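Local coordinates for protein chitinase (Paenibacillus sp. FPU-7, PDB 5GZT) that probably hydrolyses internal beta-1,4 linkages between N-acetylglucosamine units of chitin at random, working as a multi-modular enzyme expressed on the bacterial cell surface, at residues 754-758 with 1010-1014; 660-666 with 757-762; 105-111 with 124-130; 93-99 with 115-121; 1022-1027 with 1043-1049. All coordinates share one frame. Numbering follows the deposited sequence.

Contact 1. Residues 754-758 with 1010-1014; sequences ASVTI and VPASK
Residues 754-758 form an extended strand of the immunoglobulin-like domain, and 1010-1014 a loop with a short 3-10 turn at Ala1012 and Ser1013 in the second glycosyl hydrolase family 18 domain. CA atoms pair Ser755 with Pro1011 at 5.5 Å and Thr757 with Ser1013 at 6.1 Å. Along the strand, Ser755 and Thr757 direct CA-to-CB toward the loop, whereas Val756 and Ile758 direct theirs away. Ser755, chi1 t, takes a hydrogen bond on OG from Ala1012 N at 2.9 Å; the same OG lies 3.3 Å from Pro1011 CA and is also hydrogen-bonded to Asp733. Val756 instead packs on Phe674 and Leu676 inside its own domain. Thr757, chi1 m, brings OG1 within 3.6 Å of Ser1013 CB and 3.8 Å of Ala1012 CB. Water 1 donates to Thr757 OG1 at 2.8 Å and is hydrogen-bonded to Ser1013 OG, chi1 p, at 2.7 Å; Thr757 OG1 also bonds to Gly1107 O. The loop closes on itself through Lys1014 N to Pro1011 O at 3.0 Å. The segments bury 190 Å² between them. With Ser755 OG holding a backbone amide and a bridging water linking Thr757 to Ser1013, this piece of the domain interface rests largely on polar contacts.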
# COMPACT_ATOMS: atom_id res chain seq x y z
N ALA B 754 -3.95 -32.30 3.84
CA ALA B 754 -2.54 -32.29 3.42
C ALA B 754 -2.01 -33.70 3.42
O ALA B 754 -2.12 -34.36 4.40
CB ALA B 754 -1.74 -31.52 4.43
N SER B 755 -1.34 -34.09 2.35
CA SER B 755 -0.72 -35.39 2.23
C SER B 755 0.76 -35.45 2.74
O SER B 755 1.61 -34.67 2.34
CB SER B 755 -0.66 -35.69 0.73
OG SER B 755 -0.08 -36.98 0.48
N VAL B 756 1.02 -36.40 3.64
CA VAL B 756 2.36 -36.81 4.03
C VAL B 756 2.35 -38.40 3.95
O VAL B 756 1.30 -38.99 3.54
CB VAL B 756 2.73 -36.32 5.42
CG1 VAL B 756 2.85 -34.78 5.35
CG2 VAL B 756 1.67 -36.67 6.39
N THR B 757 3.48 -39.01 4.24
CA THR B 757 3.77 -40.38 3.87
C THR B 757 4.42 -41.21 4.95
O THR B 757 5.43 -40.81 5.52
CB THR B 757 4.61 -40.34 2.66
OG1 THR B 757 3.95 -39.54 1.67
CG2 THR B 757 4.88 -41.66 2.13
N ILE B 758 3.83 -42.40 5.17
CA ILE B 758 4.54 -43.54 5.73
C ILE B 758 5.17 -44.35 4.62
O ILE B 758 4.42 -44.96 3.85
CB ILE B 758 3.65 -44.36 6.59
CG1 ILE B 758 3.24 -43.56 7.80
CG2 ILE B 758 4.35 -45.63 7.08
CD1 ILE B 758 2.14 -44.21 8.67
N VAL B 1010 -3.26 -34.86 -5.43
CA VAL B 1010 -2.40 -36.05 -5.64
C VAL B 1010 -1.61 -36.28 -4.36
O VAL B 1010 -0.97 -35.35 -3.85
CB VAL B 1010 -1.45 -35.87 -6.79
CG1 VAL B 1010 -0.51 -37.03 -6.96
CG2 VAL B 1010 -2.16 -35.57 -8.11
N PRO B 1011 -1.60 -37.51 -3.87
CA PRO B 1011 -0.78 -37.81 -2.66
C PRO B 1011 0.68 -37.65 -2.96
O PRO B 1011 1.13 -37.92 -4.11
CB PRO B 1011 -1.11 -39.27 -2.34
CG PRO B 1011 -1.87 -39.81 -3.54
CD PRO B 1011 -2.34 -38.67 -4.38
N ALA B 1012 1.40 -37.11 -1.97
CA ALA B 1012 2.87 -36.99 -2.03
C ALA B 1012 3.56 -38.29 -2.46
O ALA B 1012 4.48 -38.28 -3.25
CB ALA B 1012 3.42 -36.53 -0.67
N SER B 1013 3.03 -39.39 -1.99
CA SER B 1013 3.63 -40.67 -2.24
C SER B 1013 3.36 -41.23 -3.68
O SER B 1013 3.79 -42.30 -4.02
CB SER B 1013 3.29 -41.67 -1.14
OG SER B 1013 1.90 -41.95 -1.09
N LYS B 1014 2.65 -40.47 -4.50
CA LYS B 1014 2.49 -40.82 -5.93
C LYS B 1014 3.19 -39.85 -6.82
O LYS B 1014 2.96 -39.81 -8.00
CB LYS B 1014 0.98 -40.99 -6.21
CG LYS B 1014 0.66 -42.33 -5.61
CD LYS B 1014 -0.57 -42.91 -6.03
CE LYS B 1014 -0.69 -44.32 -5.46
NZ LYS B 1014 -2.00 -44.73 -6.01
O HOH W 1 1.46 -39.90 0.55

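Contact 2. Residues 660-666 with 757-762; sequences TVTMATY and TIMPKF
Strands 660-662 and 757-759 run parallel, their axes 4.5 Å apart at 26°, with Thr660 opposite Thr757, Val661 opposite Ile758 and Thr662 opposite Met759 (CA-CA 5.0, 4.9 and 4.5 Å). Three backbone hydrogen bonds set the ladder: Val661 N to Thr757 O at 3.0 Å, Met759 N to Val661 O at 2.8 Å, and Met663 N to Met759 O at 2.8 Å. Beyond it both chains leave the sheet and water takes over. Water 2 donates to Met663 O (2.7 Å) and Lys761 O (2.8 Å); water 3 accepts from Lys761 N and donates to Thr665 O, both at 3.0 Å; water 4 accepts from Tyr666 N (2.9 Å) and Lys761 NZ (2.8 Å). Lys761, chi1 p and otherwise t, extends over one face of the Tyr666 ring, with NZ 3.8 Å (cation-pi) and CE 3.7 Å (CH-pi) from the ring centroid. Thr660 OG1 and Thr757 OG1 bond outside the pair, to Lys1104 O and Gly1107 O. Strand 660-662 is the edge of a mixed four-stranded sheet of the immunoglobulin-like domain, 754-759 lying between it and antiparallel 732-738; Val661, Met663 and Ile758 pack on Leu669 of strand 668-678.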
# COMPACT_ATOMS: atom_id res chain seq x y z
N THR B 660 7.85 -37.53 5.92
CA THR B 660 8.13 -38.98 5.83
C THR B 660 8.43 -39.61 7.18
O THR B 660 9.18 -39.07 7.99
CB THR B 660 9.34 -39.24 4.97
OG1 THR B 660 9.15 -38.79 3.65
CG2 THR B 660 9.60 -40.74 4.90
N VAL B 661 7.75 -40.71 7.46
CA VAL B 661 8.11 -41.64 8.50
C VAL B 661 8.26 -43.00 7.80
O VAL B 661 7.34 -43.40 7.04
CB VAL B 661 7.10 -41.72 9.59
CG1 VAL B 661 7.49 -42.79 10.60
CG2 VAL B 661 6.95 -40.36 10.30
N THR B 662 9.42 -43.63 7.95
CA THR B 662 9.75 -44.86 7.21
C THR B 662 9.72 -46.12 8.12
O THR B 662 10.33 -46.14 9.21
CB THR B 662 11.13 -44.73 6.64
OG1 THR B 662 11.20 -43.57 5.84
CG2 THR B 662 11.45 -45.98 5.75
N MET B 663 9.02 -47.15 7.64
CA MET B 663 8.91 -48.44 8.30
C MET B 663 10.31 -48.99 8.51
O MET B 663 11.17 -48.83 7.66
CB MET B 663 8.08 -49.44 7.48
CG MET B 663 6.60 -49.02 7.23
SD MET B 663 5.67 -49.23 8.72
CE MET B 663 5.80 -50.97 9.11
N ALA B 664 10.56 -49.61 9.65
CA ALA B 664 11.88 -50.28 9.88
C ALA B 664 11.84 -51.70 9.34
O ALA B 664 12.83 -52.20 8.91
CB ALA B 664 12.08 -50.35 11.39
N THR B 665 10.70 -52.39 9.39
CA THR B 665 10.58 -53.75 8.80
C THR B 665 9.25 -53.77 8.04
O THR B 665 8.65 -52.72 7.84
CB THR B 665 10.55 -54.87 9.85
OG1 THR B 665 9.39 -54.76 10.64
CG2 THR B 665 11.87 -54.86 10.76
N TYR B 666 8.81 -54.93 7.59
CA TYR B 666 7.49 -55.00 6.99
C TYR B 666 6.43 -54.60 7.96
O TYR B 666 5.41 -54.14 7.53
CB TYR B 666 7.20 -56.41 6.40
CG TYR B 666 7.77 -56.67 5.01
CD1 TYR B 666 7.61 -55.75 4.03
CD2 TYR B 666 8.49 -57.82 4.69
CE1 TYR B 666 8.13 -55.90 2.76
CE2 TYR B 666 8.97 -58.04 3.37
CZ TYR B 666 8.80 -57.04 2.43
OH TYR B 666 9.23 -57.06 1.10
N THR B 757 3.48 -39.01 4.24
CA THR B 757 3.77 -40.38 3.87
C THR B 757 4.42 -41.21 4.95
O THR B 757 5.43 -40.81 5.52
CB THR B 757 4.61 -40.34 2.66
OG1 THR B 757 3.95 -39.54 1.67
CG2 THR B 757 4.88 -41.66 2.13
N ILE B 758 3.83 -42.40 5.17
CA ILE B 758 4.54 -43.54 5.73
C ILE B 758 5.17 -44.35 4.62
O ILE B 758 4.42 -44.96 3.85
CB ILE B 758 3.65 -44.36 6.59
CG1 ILE B 758 3.24 -43.56 7.80
CG2 ILE B 758 4.35 -45.63 7.08
CD1 ILE B 758 2.14 -44.21 8.67
N MET B 759 6.51 -44.38 4.55
CA MET B 759 7.25 -45.08 3.52
C MET B 759 7.49 -46.52 3.92
O MET B 759 7.75 -46.84 5.12
CB MET B 759 8.56 -44.41 3.20
CG MET B 759 8.38 -43.05 2.55
SD MET B 759 7.97 -43.21 0.74
CE MET B 759 9.22 -44.24 0.19
N PRO B 760 7.30 -47.45 2.99
CA PRO B 760 7.68 -48.87 3.30
C PRO B 760 9.23 -49.03 3.43
O PRO B 760 9.99 -48.12 3.10
CB PRO B 760 7.18 -49.62 2.05
CG PRO B 760 7.40 -48.64 0.95
CD PRO B 760 7.09 -47.25 1.55
N LYS B 761 9.69 -50.16 3.95
CA LYS B 761 10.98 -50.29 4.54
C LYS B 761 12.11 -50.10 3.56
O LYS B 761 13.17 -49.72 4.00
CB LYS B 761 11.12 -51.62 5.23
CG LYS B 761 11.10 -52.83 4.28
CD LYS B 761 11.55 -54.09 5.02
CE LYS B 761 11.62 -55.29 4.08
NZ LYS B 761 11.86 -56.52 4.86
N PHE B 762 11.89 -50.28 2.23
CA PHE B 762 12.98 -50.06 1.30
C PHE B 762 13.14 -48.63 0.89
O PHE B 762 14.08 -48.31 0.16
CB PHE B 762 12.91 -51.01 0.05
CG PHE B 762 13.11 -52.48 0.39
CD1 PHE B 762 14.28 -52.89 1.05
CD2 PHE B 762 12.16 -53.43 0.03
CE1 PHE B 762 14.49 -54.25 1.35
CE2 PHE B 762 12.36 -54.78 0.35
CZ PHE B 762 13.54 -55.20 1.01
O HOH W 2 13.64 -49.13 6.72
O HOH W 3 7.57 -51.83 5.20
O HOH W 4 10.64 -57.18 7.31

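Contact 3. Residues 105-111 with 124-130; sequences AVIVLAS and TQIKGQG
Parallel strands 106-109 and 125-127 lie 4.6 Å apart at 16°, with Val106 opposite Gln125, Ile107 opposite Ile126 and Val108 opposite Lys127 (CA-CA 4.8, 4.7 and 4.6 Å). The ladder runs Gln125 N to Ala105 O 3.2 Å, Ile107 N to Gln125 O 2.9 Å, Lys127 N to Ile107 O 2.8 Å and Leu109 N to Lys127 O 2.7 Å; beyond the strands Leu109 O takes Gly130 N (2.8 Å) instead of Gln129 N. Ile107 (m, m) and Ile126 (chi1 m, chi2 p) share the inner face, Ile107 CB to Ile126 CG1 4.2 Å; Leu109 (m, t) sets CD1 4.1 Å from Ile126 CG2. On the other face Lys127, chi1 m and then t to its end, lies across Val106, CD to CG1 3.8 Å, while Gln125 (chi1 m, chi2 t) brings OE1 4.1 Å from Val106 CG2. At Gly128, phi 99°, a CB would clash with Leu109 O; one on Gly130 would hit Leu109 CB and Ala110 O. Water 5 donates to Ser111 O (2.7 Å) and Gln129 O (3.1 Å). Inward, Ile107 packs on Leu96 and Val98, Ile126 on Leu118 and Leu120. In-register rungs with like residues stacked inside are the mark of a parallel beta-helix.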
# COMPACT_ATOMS: atom_id res chain seq x y z
N ALA B 105 -33.08 55.48 21.70
CA ALA B 105 -32.01 55.75 20.72
C ALA B 105 -32.48 55.47 19.24
O ALA B 105 -33.25 54.53 19.01
CB ALA B 105 -30.77 54.93 21.03
N VAL B 106 -32.06 56.31 18.29
CA VAL B 106 -32.29 55.99 16.85
C VAL B 106 -30.97 56.12 16.18
O VAL B 106 -30.27 57.13 16.40
CB VAL B 106 -33.25 57.03 16.19
CG1 VAL B 106 -33.38 56.78 14.67
CG2 VAL B 106 -34.61 57.01 16.90
N ILE B 107 -30.67 55.15 15.31
CA ILE B 107 -29.43 55.12 14.60
C ILE B 107 -29.86 55.09 13.12
O ILE B 107 -30.55 54.15 12.70
CB ILE B 107 -28.61 53.87 14.87
CG1 ILE B 107 -28.34 53.66 16.37
CG2 ILE B 107 -27.31 53.99 14.13
CD1 ILE B 107 -27.34 54.64 17.02
N VAL B 108 -29.42 56.09 12.34
CA VAL B 108 -29.81 56.18 10.89
C VAL B 108 -28.56 55.92 10.09
O VAL B 108 -27.58 56.75 10.16
CB VAL B 108 -30.35 57.56 10.51
CG1 VAL B 108 -30.92 57.51 9.07
CG2 VAL B 108 -31.34 58.07 11.56
N LEU B 109 -28.54 54.79 9.36
CA LEU B 109 -27.37 54.42 8.61
C LEU B 109 -27.70 54.60 7.16
O LEU B 109 -28.51 53.84 6.61
CB LEU B 109 -26.97 52.94 8.86
CG LEU B 109 -26.69 52.53 10.33
CD1 LEU B 109 -26.17 51.11 10.34
CD2 LEU B 109 -25.66 53.44 10.99
N ALA B 110 -27.01 55.55 6.53
CA ALA B 110 -27.22 55.89 5.11
C ALA B 110 -26.74 54.71 4.25
O ALA B 110 -25.96 53.89 4.74
CB ALA B 110 -26.50 57.22 4.73
N SER B 111 -27.22 54.61 3.01
CA SER B 111 -26.97 53.46 2.17
C SER B 111 -25.54 53.11 1.96
O SER B 111 -25.23 51.92 1.79
CB SER B 111 -27.55 53.64 0.74
OG SER B 111 -26.88 54.67 0.05
N THR B 124 -33.42 49.88 20.40
CA THR B 124 -32.90 50.83 19.44
C THR B 124 -33.59 50.67 18.12
O THR B 124 -33.84 49.54 17.66
CB THR B 124 -31.39 50.65 19.16
OG1 THR B 124 -31.14 49.33 18.65
CG2 THR B 124 -30.58 50.86 20.39
N GLN B 125 -33.89 51.79 17.49
CA GLN B 125 -34.41 51.76 16.12
C GLN B 125 -33.28 52.06 15.15
O GLN B 125 -32.75 53.16 15.19
CB GLN B 125 -35.51 52.79 15.95
CG GLN B 125 -36.77 52.42 16.72
CD GLN B 125 -37.91 53.43 16.52
OE1 GLN B 125 -37.87 54.56 17.04
NE2 GLN B 125 -38.90 53.03 15.73
N ILE B 126 -32.98 51.13 14.25
CA ILE B 126 -31.92 51.31 13.29
C ILE B 126 -32.63 51.44 11.93
O ILE B 126 -33.40 50.55 11.50
CB ILE B 126 -30.89 50.17 13.20
CG1 ILE B 126 -30.14 49.98 14.58
CG2 ILE B 126 -29.84 50.41 12.08
CD1 ILE B 126 -30.87 49.04 15.53
N LYS B 127 -32.33 52.56 11.28
CA LYS B 127 -33.02 52.98 10.06
C LYS B 127 -32.02 53.10 8.95
O LYS B 127 -30.82 53.42 9.19
CB LYS B 127 -33.61 54.39 10.29
CG LYS B 127 -34.66 54.41 11.41
CD LYS B 127 -35.39 55.74 11.59
CE LYS B 127 -36.44 55.53 12.74
NZ LYS B 127 -37.17 56.75 13.20
N GLY B 128 -32.56 53.00 7.75
CA GLY B 128 -31.84 53.31 6.55
C GLY B 128 -31.34 52.02 5.94
O GLY B 128 -31.52 50.97 6.52
N GLN B 129 -30.63 52.18 4.81
CA GLN B 129 -30.20 51.10 3.94
C GLN B 129 -28.74 50.75 4.16
O GLN B 129 -28.25 49.77 3.57
CB GLN B 129 -30.51 51.50 2.42
CG GLN B 129 -32.00 51.51 2.16
CD GLN B 129 -32.70 50.17 2.34
OE1 GLN B 129 -33.68 49.99 3.16
NE2 GLN B 129 -32.22 49.20 1.60
N GLY B 130 -28.06 51.54 4.99
CA GLY B 130 -26.77 51.16 5.53
C GLY B 130 -26.65 49.73 6.11
O GLY B 130 -27.67 49.08 6.37
O HOH W 5 -26.98 50.18 0.82

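Contact 4. Residues 93-99 with 115-121; sequences IERLTVA and VTTLTLN
Leu96, Val98, Leu118 and Leu120 form the apolar centre, with Ile93 and Val115 extending it at one end. Leu96 (t, p) sets CG 3.6 Å from Leu118 CD1 and CB 3.7 Å from Val115 CG1. Val98, chi1 t, puts CG2 3.9 Å from Leu120 CD2, and Ile93 CB is 4.3 Å from Val115 CG2. The first four side chains share one face of the parallel strands 95-98 and 117-120, whose axes lie 4.8 Å apart at 12°; Ile93 and Val115 pair just before the corners. Register is residue for residue, from Ile93 with Val115 to Ala99 with Asn121. Between the strands run Leu96 N to Thr117 O (2.8 Å), Thr119 N to Leu96 O (2.9 Å), Val98 N to Thr119 O (2.9 Å) and Asn121 N to Val98 O (3.0 Å). Both chains turn a corner, at Glu94 and Thr116, with phi and psi near -68° and -50°; Thr116 N to Ile93 O (2.9 Å) and Thr117 N to Glu94 O (3.0 Å) keep the rungs paired. On the outer face Thr97 and Thr119, both chi1 m, bind water 6 through OG1 at 3.0 and 2.7 Å, and that water donates to Leu96 O at 2.9 Å. At the polar edge Arg95 NH1 and Glu94 OE1 form a 3.1 Å salt bridge, weak as a hydrogen bond; Arg95 also salt-bridges Asp75. Such a corner carries the chain from one sheet of a beta-helix to the next.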
# COMPACT_ATOMS: atom_id res chain seq x y z
N ILE B 93 -17.69 52.36 10.50
CA ILE B 93 -17.54 52.39 11.97
C ILE B 93 -17.19 50.97 12.36
O ILE B 93 -17.88 50.01 11.99
CB ILE B 93 -18.79 52.84 12.74
CG1 ILE B 93 -19.16 54.30 12.47
CG2 ILE B 93 -18.53 52.73 14.22
CD1 ILE B 93 -20.58 54.67 12.90
N GLU B 94 -16.09 50.81 13.07
CA GLU B 94 -15.70 49.41 13.53
C GLU B 94 -16.68 48.89 14.57
O GLU B 94 -17.20 47.81 14.46
CB GLU B 94 -14.27 49.37 14.09
CG GLU B 94 -13.16 49.23 13.04
CD GLU B 94 -11.75 49.68 13.54
OE1 GLU B 94 -11.50 49.83 14.76
OE2 GLU B 94 -10.88 49.91 12.68
N ARG B 95 -16.93 49.67 15.58
CA ARG B 95 -17.77 49.21 16.65
C ARG B 95 -18.65 50.36 17.08
O ARG B 95 -18.19 51.41 17.53
CB ARG B 95 -16.93 48.59 17.81
CG ARG B 95 -16.13 47.32 17.41
CD ARG B 95 -14.94 46.92 18.35
NE ARG B 95 -14.09 48.09 18.62
CZ ARG B 95 -13.04 48.49 17.88
NH1 ARG B 95 -12.61 47.83 16.82
NH2 ARG B 95 -12.42 49.57 18.20
N LEU B 96 -19.94 50.16 16.92
CA LEU B 96 -20.86 51.19 17.33
C LEU B 96 -21.60 50.58 18.48
O LEU B 96 -22.13 49.46 18.34
CB LEU B 96 -21.82 51.52 16.18
CG LEU B 96 -23.03 52.43 16.35
CD1 LEU B 96 -22.81 53.70 17.10
CD2 LEU B 96 -23.56 52.79 14.94
N THR B 97 -21.74 51.33 19.57
CA THR B 97 -22.33 50.80 20.78
C THR B 97 -23.37 51.75 21.26
O THR B 97 -23.08 52.93 21.38
CB THR B 97 -21.22 50.56 21.87
OG1 THR B 97 -20.31 49.53 21.42
CG2 THR B 97 -21.87 50.16 23.21
N VAL B 98 -24.57 51.23 21.55
CA VAL B 98 -25.63 52.04 22.04
C VAL B 98 -25.82 51.59 23.51
O VAL B 98 -26.20 50.46 23.80
CB VAL B 98 -26.90 51.86 21.21
CG1 VAL B 98 -27.93 52.82 21.70
CG2 VAL B 98 -26.60 52.06 19.70
N ALA B 99 -25.59 52.52 24.42
CA ALA B 99 -25.58 52.23 25.86
C ALA B 99 -26.95 52.13 26.43
O ALA B 99 -27.91 52.71 25.89
CB ALA B 99 -24.80 53.34 26.60
N VAL B 115 -21.23 49.41 9.27
CA VAL B 115 -20.87 49.25 10.67
C VAL B 115 -20.45 47.77 10.80
O VAL B 115 -21.22 46.85 10.46
CB VAL B 115 -22.03 49.65 11.56
CG1 VAL B 115 -21.65 49.51 13.05
CG2 VAL B 115 -22.45 51.11 11.28
N THR B 116 -19.18 47.51 11.15
CA THR B 116 -18.78 46.07 11.23
C THR B 116 -19.49 45.34 12.42
O THR B 116 -19.98 44.21 12.28
CB THR B 116 -17.27 45.96 11.48
OG1 THR B 116 -16.58 46.66 10.47
CG2 THR B 116 -16.79 44.48 11.50
N THR B 117 -19.47 46.00 13.58
CA THR B 117 -20.12 45.51 14.82
C THR B 117 -20.99 46.54 15.47
O THR B 117 -20.56 47.66 15.78
CB THR B 117 -19.05 44.95 15.81
OG1 THR B 117 -18.36 43.92 15.10
CG2 THR B 117 -19.71 44.32 17.07
N LEU B 118 -22.27 46.19 15.63
CA LEU B 118 -23.19 47.06 16.32
C LEU B 118 -23.65 46.32 17.62
O LEU B 118 -24.24 45.24 17.53
CB LEU B 118 -24.41 47.41 15.43
CG LEU B 118 -25.52 48.16 16.11
CD1 LEU B 118 -25.21 49.60 16.51
CD2 LEU B 118 -26.80 48.12 15.31
N THR B 119 -23.44 46.95 18.78
CA THR B 119 -23.79 46.37 20.08
C THR B 119 -24.92 47.19 20.71
O THR B 119 -24.79 48.37 20.93
CB THR B 119 -22.56 46.25 20.98
OG1 THR B 119 -21.57 45.50 20.29
CG2 THR B 119 -22.86 45.57 22.32
N LEU B 120 -26.03 46.51 20.99
CA LEU B 120 -27.20 47.15 21.53
C LEU B 120 -27.51 46.75 22.99
O LEU B 120 -27.73 45.56 23.27
CB LEU B 120 -28.38 46.77 20.65
CG LEU B 120 -28.22 47.06 19.13
CD1 LEU B 120 -29.44 46.58 18.39
CD2 LEU B 120 -28.02 48.54 18.98
N ASN B 121 -27.61 47.79 23.85
CA ASN B 121 -27.84 47.65 25.28
C ASN B 121 -29.05 48.39 25.70
O ASN B 121 -29.34 48.43 26.90
CB ASN B 121 -26.59 48.15 26.03
CG ASN B 121 -25.40 47.24 25.85
OD1 ASN B 121 -24.26 47.68 25.50
ND2 ASN B 121 -25.58 46.02 26.21
O HOH W 6 -20.10 47.53 19.24

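Contact 5. Residues 1022-1027 with 1043-1049; sequences YARGWV and QAKNPGT
Strand 1024-1026 is nearly fully extended, Gly1025 having phi and psi of -175° and 174°, and the irregular segment 1043-1049 runs back alongside it: CA atoms pair Arg1024 with Thr1049 at 5.1 Å and Trp1026 with Asn1046 at 5.4 Å. A type I turn from Gln1043 to Asn1046 is closed by Asn1046 N to Gln1043 O at 2.8 Å. Side-chain amides then do the pairing. Gln1043 (m, m) reads the backbone of Val1027 twice, Val1027 N to OE1 at 3.0 Å and NE2 to Val1027 O at 2.8 Å. Asn1046, chi1 t, gives ND2 to Gly1025 O at 2.8 Å and accepts Gly1048 N on OD1 at 2.9 Å, an Asx turn. Water 7 accepts from Gly1025 N at 2.9 Å. Val1027 packs CG1 4.3 Å from Pro1047 CD, and Thr1049 CG2 sits 3.3 Å from Arg1024 NH1, over the guanidinium face; Arg1024 itself pairs with Asp971. The strand edges a small antiparallel sheet following barrel strand 1015-1020, consistent with the alpha+beta insertion of family 18 chitinases.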
# COMPACT_ATOMS: atom_id res chain seq x y z
N TYR B 1022 20.97 -32.82 -18.63
CA TYR B 1022 21.32 -31.98 -19.77
C TYR B 1022 20.99 -30.57 -19.38
O TYR B 1022 20.13 -30.32 -18.49
CB TYR B 1022 20.56 -32.36 -21.06
CG TYR B 1022 19.04 -32.26 -20.96
CD1 TYR B 1022 18.26 -33.35 -20.46
CD2 TYR B 1022 18.37 -31.12 -21.33
CE1 TYR B 1022 16.87 -33.27 -20.33
CE2 TYR B 1022 16.98 -31.03 -21.21
CZ TYR B 1022 16.24 -32.11 -20.71
OH TYR B 1022 14.87 -31.96 -20.62
N ALA B 1023 21.55 -29.64 -20.16
CA ALA B 1023 21.33 -28.21 -19.96
C ALA B 1023 20.49 -27.54 -20.99
O ALA B 1023 20.23 -28.05 -22.07
CB ALA B 1023 22.68 -27.52 -19.92
N ARG B 1024 20.06 -26.34 -20.65
CA ARG B 1024 19.52 -25.37 -21.61
C ARG B 1024 20.25 -24.07 -21.38
O ARG B 1024 21.02 -23.95 -20.44
CB ARG B 1024 18.02 -25.20 -21.47
CG ARG B 1024 17.25 -26.46 -21.90
CD ARG B 1024 15.74 -26.26 -21.78
NE ARG B 1024 15.07 -27.50 -22.15
CZ ARG B 1024 14.93 -27.95 -23.41
NH1 ARG B 1024 15.29 -27.23 -24.47
NH2 ARG B 1024 14.38 -29.14 -23.62
N GLY B 1025 20.09 -23.11 -22.27
CA GLY B 1025 20.96 -21.92 -22.21
C GLY B 1025 20.59 -20.84 -23.21
O GLY B 1025 19.65 -21.02 -23.98
N TRP B 1026 21.27 -19.67 -23.13
CA TRP B 1026 21.03 -18.56 -24.05
C TRP B 1026 22.38 -17.92 -24.41
O TRP B 1026 23.31 -17.96 -23.62
CB TRP B 1026 20.12 -17.47 -23.45
CG TRP B 1026 18.75 -17.85 -23.16
CD1 TRP B 1026 17.62 -17.63 -23.92
CD2 TRP B 1026 18.32 -18.55 -22.01
NE1 TRP B 1026 16.51 -18.18 -23.29
CE2 TRP B 1026 16.93 -18.76 -22.12
CE3 TRP B 1026 19.01 -19.08 -20.91
CZ2 TRP B 1026 16.20 -19.45 -21.16
CZ3 TRP B 1026 18.28 -19.76 -19.95
CH2 TRP B 1026 16.89 -19.93 -20.08
N VAL B 1027 22.44 -17.31 -25.61
CA VAL B 1027 23.62 -16.51 -26.06
C VAL B 1027 23.23 -15.03 -26.05
O VAL B 1027 22.04 -14.70 -25.86
CB VAL B 1027 24.14 -16.96 -27.46
CG1 VAL B 1027 24.87 -18.31 -27.36
CG2 VAL B 1027 23.04 -17.04 -28.51
N GLN B 1043 19.19 -15.37 -30.65
CA GLN B 1043 19.44 -16.73 -30.19
C GLN B 1043 19.84 -17.68 -31.30
O GLN B 1043 19.87 -18.87 -31.06
CB GLN B 1043 18.17 -17.27 -29.51
CG GLN B 1043 17.91 -16.68 -28.14
CD GLN B 1043 19.20 -16.57 -27.36
OE1 GLN B 1043 19.96 -17.53 -27.24
NE2 GLN B 1043 19.50 -15.38 -26.91
N ALA B 1044 20.18 -17.19 -32.49
CA ALA B 1044 20.50 -18.08 -33.58
C ALA B 1044 21.67 -18.99 -33.25
O ALA B 1044 21.74 -20.13 -33.73
CB ALA B 1044 20.78 -17.28 -34.86
N LYS B 1045 22.60 -18.53 -32.42
CA LYS B 1045 23.70 -19.40 -31.99
C LYS B 1045 23.42 -20.10 -30.61
O LYS B 1045 24.34 -20.57 -29.93
CB LYS B 1045 25.00 -18.62 -31.91
CG LYS B 1045 25.15 -17.55 -32.96
CD LYS B 1045 26.60 -17.25 -33.26
CE LYS B 1045 26.74 -15.83 -33.80
NZ LYS B 1045 28.09 -15.63 -34.40
N ASN B 1046 22.16 -20.19 -30.20
CA ASN B 1046 21.80 -20.85 -28.89
C ASN B 1046 22.43 -22.24 -28.75
O ASN B 1046 22.39 -23.01 -29.72
CB ASN B 1046 20.27 -20.94 -28.82
CG ASN B 1046 19.79 -21.39 -27.46
OD1 ASN B 1046 19.92 -22.56 -27.13
ND2 ASN B 1046 19.26 -20.46 -26.67
N PRO B 1047 22.99 -22.61 -27.57
CA PRO B 1047 23.66 -23.96 -27.48
C PRO B 1047 22.75 -25.18 -27.47
O PRO B 1047 23.24 -26.27 -27.46
CB PRO B 1047 24.42 -23.90 -26.14
CG PRO B 1047 23.55 -23.01 -25.31
CD PRO B 1047 22.94 -21.96 -26.24
N GLY B 1048 21.44 -24.99 -27.49
CA GLY B 1048 20.46 -26.10 -27.57
C GLY B 1048 20.44 -26.82 -26.21
O GLY B 1048 20.17 -26.19 -25.17
N THR B 1049 20.77 -28.11 -26.24
CA THR B 1049 20.66 -28.96 -25.08
C THR B 1049 21.86 -29.85 -24.97
O THR B 1049 21.70 -31.06 -25.00
CB THR B 1049 19.38 -29.86 -25.06
OG1 THR B 1049 19.32 -30.66 -26.24
CG2 THR B 1049 18.05 -29.01 -24.90
O HOH W 7 18.98 -23.79 -24.89

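How the contacts relate
Contacts 3 and 4 build one parallel beta-helix: their segments alternate along the chain, their centres lie 12 Å apart, and the two sheets meet inside through Val98 against Ala105, Ile107 and Thr124, and Leu109 against Val115. Each joins an apolar interior to an outer face of polar or mixed character. Contacts 1 and 2 share Thr757 and Ile758 on strand 754-759, but contact 2 is a ladder within the immunoglobulin-like domain that ends in exposed residues, whereas contact 1 is fully buried and joins that domain to the second family 18 domain. Contact 5, in that same family 18 domain, is partly buried, and side-chain amides there replace the backbone ladders of contacts 2, 3 and 4.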